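Local structure of dihydrodipicolinate synthase (Bacillus clausii KSM-K16, 3E96) at residues 128-131 with 132-136; 174-177 with 178-181; 224-227 with 228-232; 289-292 with 293-296. The protein probably acts as a 4-hydroxy-tetrahydrodipicolinate synthase, a Schiff-base-forming lyase of the DapA family built on a TIM barrel. All coordinates share one frame; numbering follows the deposited sequence.

Overall arrangement
All four contacts are local, each made along a single helix, so none closes a loop; they follow one another in series without nesting or crossing. Contact 1 lies on helix 122-136, the crossover between barrel strands 109-112 and 140-144. Contact 2 lies on helix 173-180, between strands 163-168 and 190-193, with its centre about 24 Å from that of contact 1. Past the last barrel strand, 210-213, comes contact 3 on helix 220-231, packed beside helices 200-206 and 235-252. Contact 4, on helix 287-299 of the C-terminal helical part, has its centre about 43 Å from that of contact 1, on the opposite side of the chain's centre.

Contact 1: residues 128-131 with 132-136; sequences YFRD and IIEAL
Helix 122-136, the crossover of a beta-alpha-beta unit in the TIM barrel, brings Y128 against I132 and R130 against E134, each pair one turn apart. CD1 of I132 lies over one face of the Y128 ring in a CH-pi contact, 3.7 Å from the ring centroid and displaced toward the rim near CZ. With CG of Y128 anti to the backbone N (chi1 178°), the far end of the ring, CZ and OH, is carried forward to this methyl, while the hydroxyl bonds to the carbonyl of Y90. Both side chains face strand 109-112 and helix 92-105, and Y128 also packs on A280 of the second subunit.

The polar flank holds R130, D131 and E134. Bent at chi3 (57°), R130 turns its guanidinium across to the neighbouring D131 and grips OD1 side-on with both NE and NH2, the NH2 bond of the salt bridge being 2.9 Å long. E134 instead lays its carboxylate carbon CD 3.7 Å from CG of R130; its OE1 stands well out of the guanidinium plane with no N-H pointing at it, so beyond this packing the two groups meet through opposite charge. Were R130 an alanine, the D131 carboxylate would probably lose its cationic mate and be freer to turn. A water joins the two acids, donating to E134 OE1 at 2.5 Å and weakly to D131 OD1 at 3.3 Å.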
# COMPACT_ATOMS: atom_id res chain seq x y z
N TYR B 128 -3.34 0.94 15.46
CA TYR B 128 -3.54 1.83 14.32
C TYR B 128 -5.00 2.27 14.23
O TYR B 128 -5.29 3.47 14.22
CB TYR B 128 -3.15 1.12 13.02
CG TYR B 128 -3.36 1.96 11.78
CD1 TYR B 128 -2.49 3.00 11.46
CD2 TYR B 128 -4.46 1.74 10.96
CE1 TYR B 128 -2.71 3.80 10.34
CE2 TYR B 128 -4.69 2.54 9.84
CZ TYR B 128 -3.82 3.57 9.54
OH TYR B 128 -4.06 4.35 8.43
N PHE B 129 -5.91 1.31 14.16
CA PHE B 129 -7.33 1.62 14.06
C PHE B 129 -7.85 2.31 15.32
O PHE B 129 -8.58 3.30 15.24
CB PHE B 129 -8.14 0.35 13.80
CG PHE B 129 -7.98 -0.20 12.41
CD1 PHE B 129 -8.23 0.60 11.30
CD2 PHE B 129 -7.60 -1.52 12.21
CE1 PHE B 129 -8.12 0.09 10.00
CE2 PHE B 129 -7.48 -2.05 10.92
CZ PHE B 129 -7.74 -1.24 9.81
N ARG B 130 -7.47 1.79 16.48
CA ARG B 130 -7.92 2.37 17.74
C ARG B 130 -7.54 3.84 17.86
O ARG B 130 -8.39 4.67 18.19
CB ARG B 130 -7.34 1.61 18.92
CG ARG B 130 -7.81 2.14 20.27
CD ARG B 130 -6.80 1.78 21.34
NE ARG B 130 -5.48 2.29 20.99
CZ ARG B 130 -4.35 1.94 21.60
NH1 ARG B 130 -4.39 1.07 22.60
NH2 ARG B 130 -3.20 2.45 21.21
N ASP B 131 -6.28 4.16 17.60
CA ASP B 131 -5.81 5.54 17.71
C ASP B 131 -6.60 6.51 16.83
O ASP B 131 -6.95 7.61 17.27
CB ASP B 131 -4.32 5.65 17.35
CG ASP B 131 -3.42 5.01 18.39
OD1 ASP B 131 -3.90 4.71 19.50
OD2 ASP B 131 -2.22 4.81 18.09
N ILE B 132 -6.87 6.10 15.60
CA ILE B 132 -7.62 6.94 14.67
C ILE B 132 -9.07 7.13 15.11
O ILE B 132 -9.60 8.24 15.09
CB ILE B 132 -7.58 6.35 13.25
CG1 ILE B 132 -6.14 6.38 12.72
CG2 ILE B 132 -8.53 7.12 12.33
CD1 ILE B 132 -5.93 5.58 11.45
N ILE B 133 -9.72 6.04 15.51
CA ILE B 133 -11.11 6.11 15.94
C ILE B 133 -11.26 6.98 17.19
O ILE B 133 -12.16 7.82 17.26
CB ILE B 133 -11.67 4.70 16.22
CG1 ILE B 133 -11.72 3.90 14.91
CG2 ILE B 133 -13.07 4.79 16.83
CD1 ILE B 133 -12.14 2.46 15.09
N GLU B 134 -10.38 6.79 18.17
CA GLU B 134 -10.47 7.59 19.39
C GLU B 134 -10.19 9.07 19.14
O GLU B 134 -10.86 9.93 19.71
CB GLU B 134 -9.51 7.05 20.45
CG GLU B 134 -9.77 5.59 20.83
CD GLU B 134 -9.06 5.16 22.10
OE1 GLU B 134 -7.88 5.51 22.28
OE2 GLU B 134 -9.69 4.44 22.91
N ALA B 135 -9.23 9.36 18.27
CA ALA B 135 -8.89 10.75 17.96
C ALA B 135 -10.03 11.45 17.21
O ALA B 135 -10.33 12.62 17.48
CB ALA B 135 -7.61 10.81 17.13
N LEU B 136 -10.67 10.74 16.29
CA LEU B 136 -11.75 11.33 15.51
C LEU B 136 -13.06 11.48 16.27
O LEU B 136 -13.79 12.44 16.05
CB LEU B 136 -11.99 10.52 14.24
CG LEU B 136 -10.91 10.58 13.15
CD1 LEU B 136 -11.31 9.67 11.99
CD2 LEU B 136 -10.74 12.02 12.67
O HOH W 1 -5.76 6.56 21.53

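Contact 2: residues 174-177 with 178-181; sequences PRFA and KVVR
F176 and V180 make the apolar heart of this contact, one turn apart near the C-terminal end of helix 173-180, which links strands 163-168 and 190-193 of the barrel. The methyl CG2 of V180 sits over one face of the F176 ring, 3.8 Å from its centroid and shifted toward the rim, where CZ and CE1 approach it equally closely at 3.6 Å. This CH-pi contact depends on the first torsion of F176: at 176° it sets CG beside the carbonyl carbon and swings the ring forward along the helix. V179 adds CG1 at 4.5 Å from CD1 of the ring, a looser approach. The F176 ring also meets those of Y168 and F203, while V179 and V180 both pack on W191 of strand 190-193.

Among the backbone bonds, V179 N donates to R175 O and V180 N to F176 O, continuing the helical ladder begun by K178 N and P174 O.

The side-chain hydrogen bond comes from R181, the first residue to leave helical geometry. Its chain runs extended from CG to NE, then turns at the guanidinium so that NH1 reaches A177 O at 3.0 Å. The carbonyl oxygen lies at the guanidinium edge, in its plane, and the donor approaches at a C=O...N angle of 118°, well bent from the carbonyl direction. R181 N adds only a weak bond of 3.4 Å to the same oxygen. NH1 also bonds A206 O on helix 200-206.

A177 O, held weakly by R181 N, thus takes its sounder bond from the guanidinium, whose positive charge probably interacts favourably with the C-terminal end of the helix dipole.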
# COMPACT_ATOMS: atom_id res chain seq x y z
N PRO B 174 -15.08 -19.62 7.11
CA PRO B 174 -15.07 -20.08 8.50
C PRO B 174 -14.57 -18.98 9.43
O PRO B 174 -15.09 -18.80 10.53
CB PRO B 174 -14.12 -21.28 8.45
CG PRO B 174 -14.38 -21.84 7.08
CD PRO B 174 -14.39 -20.58 6.23
N ARG B 175 -13.55 -18.23 8.99
CA ARG B 175 -13.03 -17.14 9.81
C ARG B 175 -14.09 -16.07 10.03
O ARG B 175 -14.30 -15.61 11.15
CB ARG B 175 -11.81 -16.48 9.15
CG ARG B 175 -10.49 -17.15 9.42
CD ARG B 175 -9.34 -16.35 8.81
NE ARG B 175 -9.07 -15.09 9.51
CZ ARG B 175 -7.97 -14.37 9.33
NH1 ARG B 175 -7.04 -14.79 8.47
NH2 ARG B 175 -7.76 -13.26 10.03
N PHE B 176 -14.75 -15.68 8.95
CA PHE B 176 -15.78 -14.65 9.04
C PHE B 176 -16.93 -15.10 9.95
O PHE B 176 -17.35 -14.35 10.83
CB PHE B 176 -16.32 -14.31 7.64
CG PHE B 176 -17.46 -13.33 7.66
CD1 PHE B 176 -17.28 -12.03 8.13
CD2 PHE B 176 -18.74 -13.73 7.28
CE1 PHE B 176 -18.35 -11.15 8.22
CE2 PHE B 176 -19.82 -12.86 7.37
CZ PHE B 176 -19.63 -11.56 7.85
N ALA B 177 -17.43 -16.31 9.74
CA ALA B 177 -18.53 -16.81 10.56
C ALA B 177 -18.18 -16.83 12.05
O ALA B 177 -19.03 -16.54 12.90
CB ALA B 177 -18.93 -18.21 10.11
N LYS B 178 -16.93 -17.16 12.36
CA LYS B 178 -16.49 -17.21 13.75
C LYS B 178 -16.33 -15.83 14.39
O LYS B 178 -16.75 -15.62 15.53
CB LYS B 178 -15.18 -17.98 13.87
CG LYS B 178 -14.68 -18.16 15.30
CD LYS B 178 -15.70 -18.88 16.18
CE LYS B 178 -15.26 -18.91 17.64
NZ LYS B 178 -16.25 -19.61 18.51
N VAL B 179 -15.74 -14.88 13.68
CA VAL B 179 -15.56 -13.56 14.28
C VAL B 179 -16.90 -12.88 14.52
O VAL B 179 -17.08 -12.18 15.52
CB VAL B 179 -14.62 -12.65 13.43
CG1 VAL B 179 -15.31 -12.21 12.14
CG2 VAL B 179 -14.21 -11.44 14.27
N VAL B 180 -17.86 -13.09 13.62
CA VAL B 180 -19.19 -12.51 13.79
C VAL B 180 -19.79 -13.04 15.10
O VAL B 180 -20.46 -12.31 15.83
CB VAL B 180 -20.13 -12.91 12.63
CG1 VAL B 180 -21.59 -12.64 13.01
CG2 VAL B 180 -19.76 -12.14 11.38
N ARG B 181 -19.52 -14.30 15.39
CA ARG B 181 -20.05 -14.94 16.59
C ARG B 181 -19.14 -14.82 17.81
O ARG B 181 -19.43 -15.40 18.86
CB ARG B 181 -20.37 -16.40 16.27
CG ARG B 181 -21.45 -16.52 15.20
CD ARG B 181 -21.64 -17.92 14.64
NE ARG B 181 -22.82 -17.97 13.79
CZ ARG B 181 -22.93 -17.36 12.61
NH1 ARG B 181 -21.91 -16.67 12.11
NH2 ARG B 181 -24.07 -17.42 11.94

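Contact 3: residues 224-227 with 228-232; sequences VEML and EALRN
L227 O accepts the backbone N-H of R231 at 2.9 Å, with an N-H...O angle of 163°, and the same two residues meet again through their side chains. CD2 of L227 lies 3.7 Å above the guanidinium plane of R231, over its centre, so the branched end of the leucine lies over the flat face of the cation. CD1 of L227 comes to 3.8 Å from NE. R231 reaches this position with a chain extended from CG to NE, crossing the leucine. NH2 of the same guanidinium also bonds the carbonyl oxygen of E13, so the group that packs on the leucine is tied at one nitrogen to the chain just ahead of the barrel.

Two further pairs run side by side along the helix, pointing the same way. M226 and L230 touch through CG and CD1 at 3.9 Å, an apolar contact between residues already joined by the bond from L230 N to M226 O. In V224 and E228, methyl CG1 meets the carboxylate carbon CD at 3.7 Å; the acid lies along the valine, with its chain extended beyond CG, and makes van der Waals contact there. The backbone N of E228 bonds V224 O at 3.0 Å.

Each pair, one turn apart, lines one side of helix 220-231. M226 packs on A200 and P201 of helix 200-206, and L230 and R231 both rest on W204 of that helix. A229 and L230 turn to V238 of helix 235-252, while L227 and R231 meet T14, just before the first barrel strand, 15-17.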
# COMPACT_ATOMS: atom_id res chain seq x y z
N VAL B 224 -29.04 -4.05 -6.43
CA VAL B 224 -30.26 -3.95 -5.64
C VAL B 224 -31.04 -5.26 -5.69
O VAL B 224 -31.59 -5.69 -4.68
CB VAL B 224 -31.17 -2.80 -6.15
CG1 VAL B 224 -32.51 -2.84 -5.42
CG2 VAL B 224 -30.49 -1.46 -5.90
N GLU B 225 -31.07 -5.90 -6.85
CA GLU B 225 -31.78 -7.17 -6.98
C GLU B 225 -31.18 -8.22 -6.05
O GLU B 225 -31.91 -9.00 -5.44
CB GLU B 225 -31.73 -7.68 -8.42
CG GLU B 225 -32.32 -6.73 -9.45
CD GLU B 225 -32.29 -7.30 -10.86
OE1 GLU B 225 -32.43 -6.52 -11.82
OE2 GLU B 225 -32.12 -8.54 -11.00
N MET B 226 -29.85 -8.25 -5.95
CA MET B 226 -29.19 -9.23 -5.09
C MET B 226 -29.52 -8.95 -3.63
O MET B 226 -29.81 -9.88 -2.88
CB MET B 226 -27.67 -9.21 -5.28
CG MET B 226 -26.93 -10.23 -4.38
SD MET B 226 -25.13 -10.39 -4.63
CE MET B 226 -25.11 -11.58 -6.02
N LEU B 227 -29.47 -7.69 -3.23
CA LEU B 227 -29.76 -7.32 -1.85
C LEU B 227 -31.18 -7.72 -1.47
O LEU B 227 -31.41 -8.28 -0.40
CB LEU B 227 -29.59 -5.82 -1.62
CG LEU B 227 -29.90 -5.33 -0.20
CD1 LEU B 227 -28.83 -5.84 0.77
CD2 LEU B 227 -29.96 -3.81 -0.16
N GLU B 228 -32.13 -7.42 -2.34
CA GLU B 228 -33.52 -7.75 -2.05
C GLU B 228 -33.75 -9.25 -1.98
O GLU B 228 -34.45 -9.74 -1.09
CB GLU B 228 -34.44 -7.10 -3.09
CG GLU B 228 -34.21 -5.60 -3.20
CD GLU B 228 -35.29 -4.89 -3.99
OE1 GLU B 228 -35.69 -5.40 -5.05
OE2 GLU B 228 -35.73 -3.81 -3.54
N ALA B 229 -33.14 -9.99 -2.90
CA ALA B 229 -33.27 -11.45 -2.92
C ALA B 229 -32.71 -12.03 -1.62
O ALA B 229 -33.32 -12.91 -1.01
CB ALA B 229 -32.54 -12.04 -4.13
N LEU B 230 -31.55 -11.54 -1.21
CA LEU B 230 -30.92 -12.02 0.02
C LEU B 230 -31.81 -11.72 1.23
O LEU B 230 -32.03 -12.57 2.08
CB LEU B 230 -29.55 -11.37 0.21
CG LEU B 230 -28.43 -11.83 -0.73
CD1 LEU B 230 -27.21 -10.92 -0.59
CD2 LEU B 230 -28.06 -13.27 -0.41
N ARG B 231 -32.31 -10.49 1.30
CA ARG B 231 -33.16 -10.08 2.41
C ARG B 231 -34.46 -10.88 2.46
O ARG B 231 -34.98 -11.14 3.54
CB ARG B 231 -33.48 -8.59 2.31
CG ARG B 231 -32.33 -7.67 2.74
CD ARG B 231 -32.68 -6.22 2.50
NE ARG B 231 -31.74 -5.30 3.14
CZ ARG B 231 -31.81 -3.98 3.02
NH1 ARG B 231 -32.77 -3.43 2.30
NH2 ARG B 231 -30.93 -3.21 3.64
N ASN B 232 -34.97 -11.27 1.30
CA ASN B 232 -36.21 -12.04 1.25
C ASN B 232 -35.97 -13.54 1.38
O ASN B 232 -36.91 -14.33 1.38
CB ASN B 232 -36.96 -11.79 -0.07
CG ASN B 232 -37.40 -10.36 -0.22
OD1 ASN B 232 -37.77 -9.70 0.76
ND2 ASN B 232 -37.40 -9.86 -1.45

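Contact 4: residues 289-292 with 293-296; sequences DKQL and VTEL
The backbone of helix 287-299 is regular here, with V293 N bonding D289 O at 2.9 Å and L296 N bonding L292 O at 3.0 Å across one turn. Between them, K290 O receives two donors from T294: the backbone N and the hydroxyl OG1, each at 3.0 Å. They come from opposite faces of the carbonyl plane, the hydroxyl tilted 32° from it. The threonine can do this because OG1 is anti to its carbonyl carbon and beside its backbone N (chi1 -65°), which folds the hydroxyl back toward the preceding turn. A valine at T294 has no hydroxyl to give, and of its two donors K290 O would probably be left with the backbone N-H alone.

Q291 bends at chi2 and brings its OE1 to 3.9 Å from CB of T294, crossing the threonine obliquely. Its CG lies 3.8 Å from OE2 of E295, and the amide and carboxylate planes are nearly parallel, 9° apart. L292 approaches the other carboxylate oxygen of E295, with CD2 3.8 Å from OE1, so the acid meets aliphatic carbons from both residues.

Around the helix, D289 forms a salt bridge to K254 and also bonds Y255 and N259, while K290 bridges to E266 and bonds L285 O. V293 packs on A267 and M270 of helix 262-270, and L292 and L296 face helix 235-252.

Chemically, the threonine hydroxyl satisfies its own donor within the helix, while D289 and K290 spend their charges on surrounding parts of the C-terminal helical region.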
# COMPACT_ATOMS: atom_id res chain seq x y z
N ASP B 289 -8.87 -8.19 -23.41
CA ASP B 289 -9.80 -7.88 -22.34
C ASP B 289 -10.94 -6.97 -22.80
O ASP B 289 -12.06 -7.07 -22.29
CB ASP B 289 -9.06 -7.26 -21.15
CG ASP B 289 -8.26 -8.29 -20.36
OD1 ASP B 289 -8.40 -9.49 -20.64
OD2 ASP B 289 -7.49 -7.89 -19.45
N LYS B 290 -10.67 -6.08 -23.75
CA LYS B 290 -11.73 -5.20 -24.27
C LYS B 290 -12.80 -6.09 -24.91
O LYS B 290 -14.00 -5.81 -24.79
CB LYS B 290 -11.16 -4.24 -25.32
CG LYS B 290 -10.47 -3.01 -24.74
CD LYS B 290 -9.75 -2.23 -25.83
CE LYS B 290 -9.45 -0.80 -25.39
NZ LYS B 290 -8.75 -0.72 -24.08
N GLN B 291 -12.37 -7.15 -25.57
CA GLN B 291 -13.29 -8.08 -26.22
C GLN B 291 -14.10 -8.84 -25.17
O GLN B 291 -15.29 -9.09 -25.34
CB GLN B 291 -12.52 -9.07 -27.09
CG GLN B 291 -13.40 -10.00 -27.92
CD GLN B 291 -14.10 -9.29 -29.06
OE1 GLN B 291 -14.86 -8.34 -28.85
NE2 GLN B 291 -13.84 -9.73 -30.28
N LEU B 292 -13.45 -9.20 -24.06
CA LEU B 292 -14.14 -9.92 -23.00
C LEU B 292 -15.20 -9.03 -22.35
O LEU B 292 -16.26 -9.52 -21.95
CB LEU B 292 -13.14 -10.41 -21.94
CG LEU B 292 -12.13 -11.46 -22.39
CD1 LEU B 292 -11.13 -11.74 -21.26
CD2 LEU B 292 -12.86 -12.74 -22.78
N VAL B 293 -14.92 -7.74 -22.24
CA VAL B 293 -15.89 -6.81 -21.65
C VAL B 293 -17.08 -6.69 -22.61
O VAL B 293 -18.24 -6.65 -22.19
CB VAL B 293 -15.28 -5.40 -21.42
CG1 VAL B 293 -16.38 -4.41 -21.01
CG2 VAL B 293 -14.21 -5.47 -20.34
N THR B 294 -16.77 -6.62 -23.90
CA THR B 294 -17.80 -6.51 -24.92
C THR B 294 -18.71 -7.73 -24.88
O THR B 294 -19.94 -7.60 -24.83
CB THR B 294 -17.16 -6.40 -26.32
OG1 THR B 294 -16.42 -5.18 -26.41
CG2 THR B 294 -18.23 -6.43 -27.42
N GLU B 295 -18.12 -8.92 -24.88
CA GLU B 295 -18.89 -10.16 -24.86
C GLU B 295 -19.73 -10.27 -23.59
O GLU B 295 -20.81 -10.86 -23.60
CB GLU B 295 -17.96 -11.37 -24.97
CG GLU B 295 -16.97 -11.27 -26.13
CD GLU B 295 -16.13 -12.52 -26.30
OE1 GLU B 295 -15.76 -13.14 -25.27
OE2 GLU B 295 -15.82 -12.87 -27.45
N LEU B 296 -19.23 -9.71 -22.50
CA LEU B 296 -19.96 -9.76 -21.23
C LEU B 296 -21.18 -8.84 -21.29
O LEU B 296 -22.28 -9.22 -20.85
CB LEU B 296 -19.03 -9.33 -20.09
CG LEU B 296 -19.42 -9.76 -18.67
CD1 LEU B 296 -19.42 -11.28 -18.57
CD2 LEU B 296 -18.41 -9.18 -17.68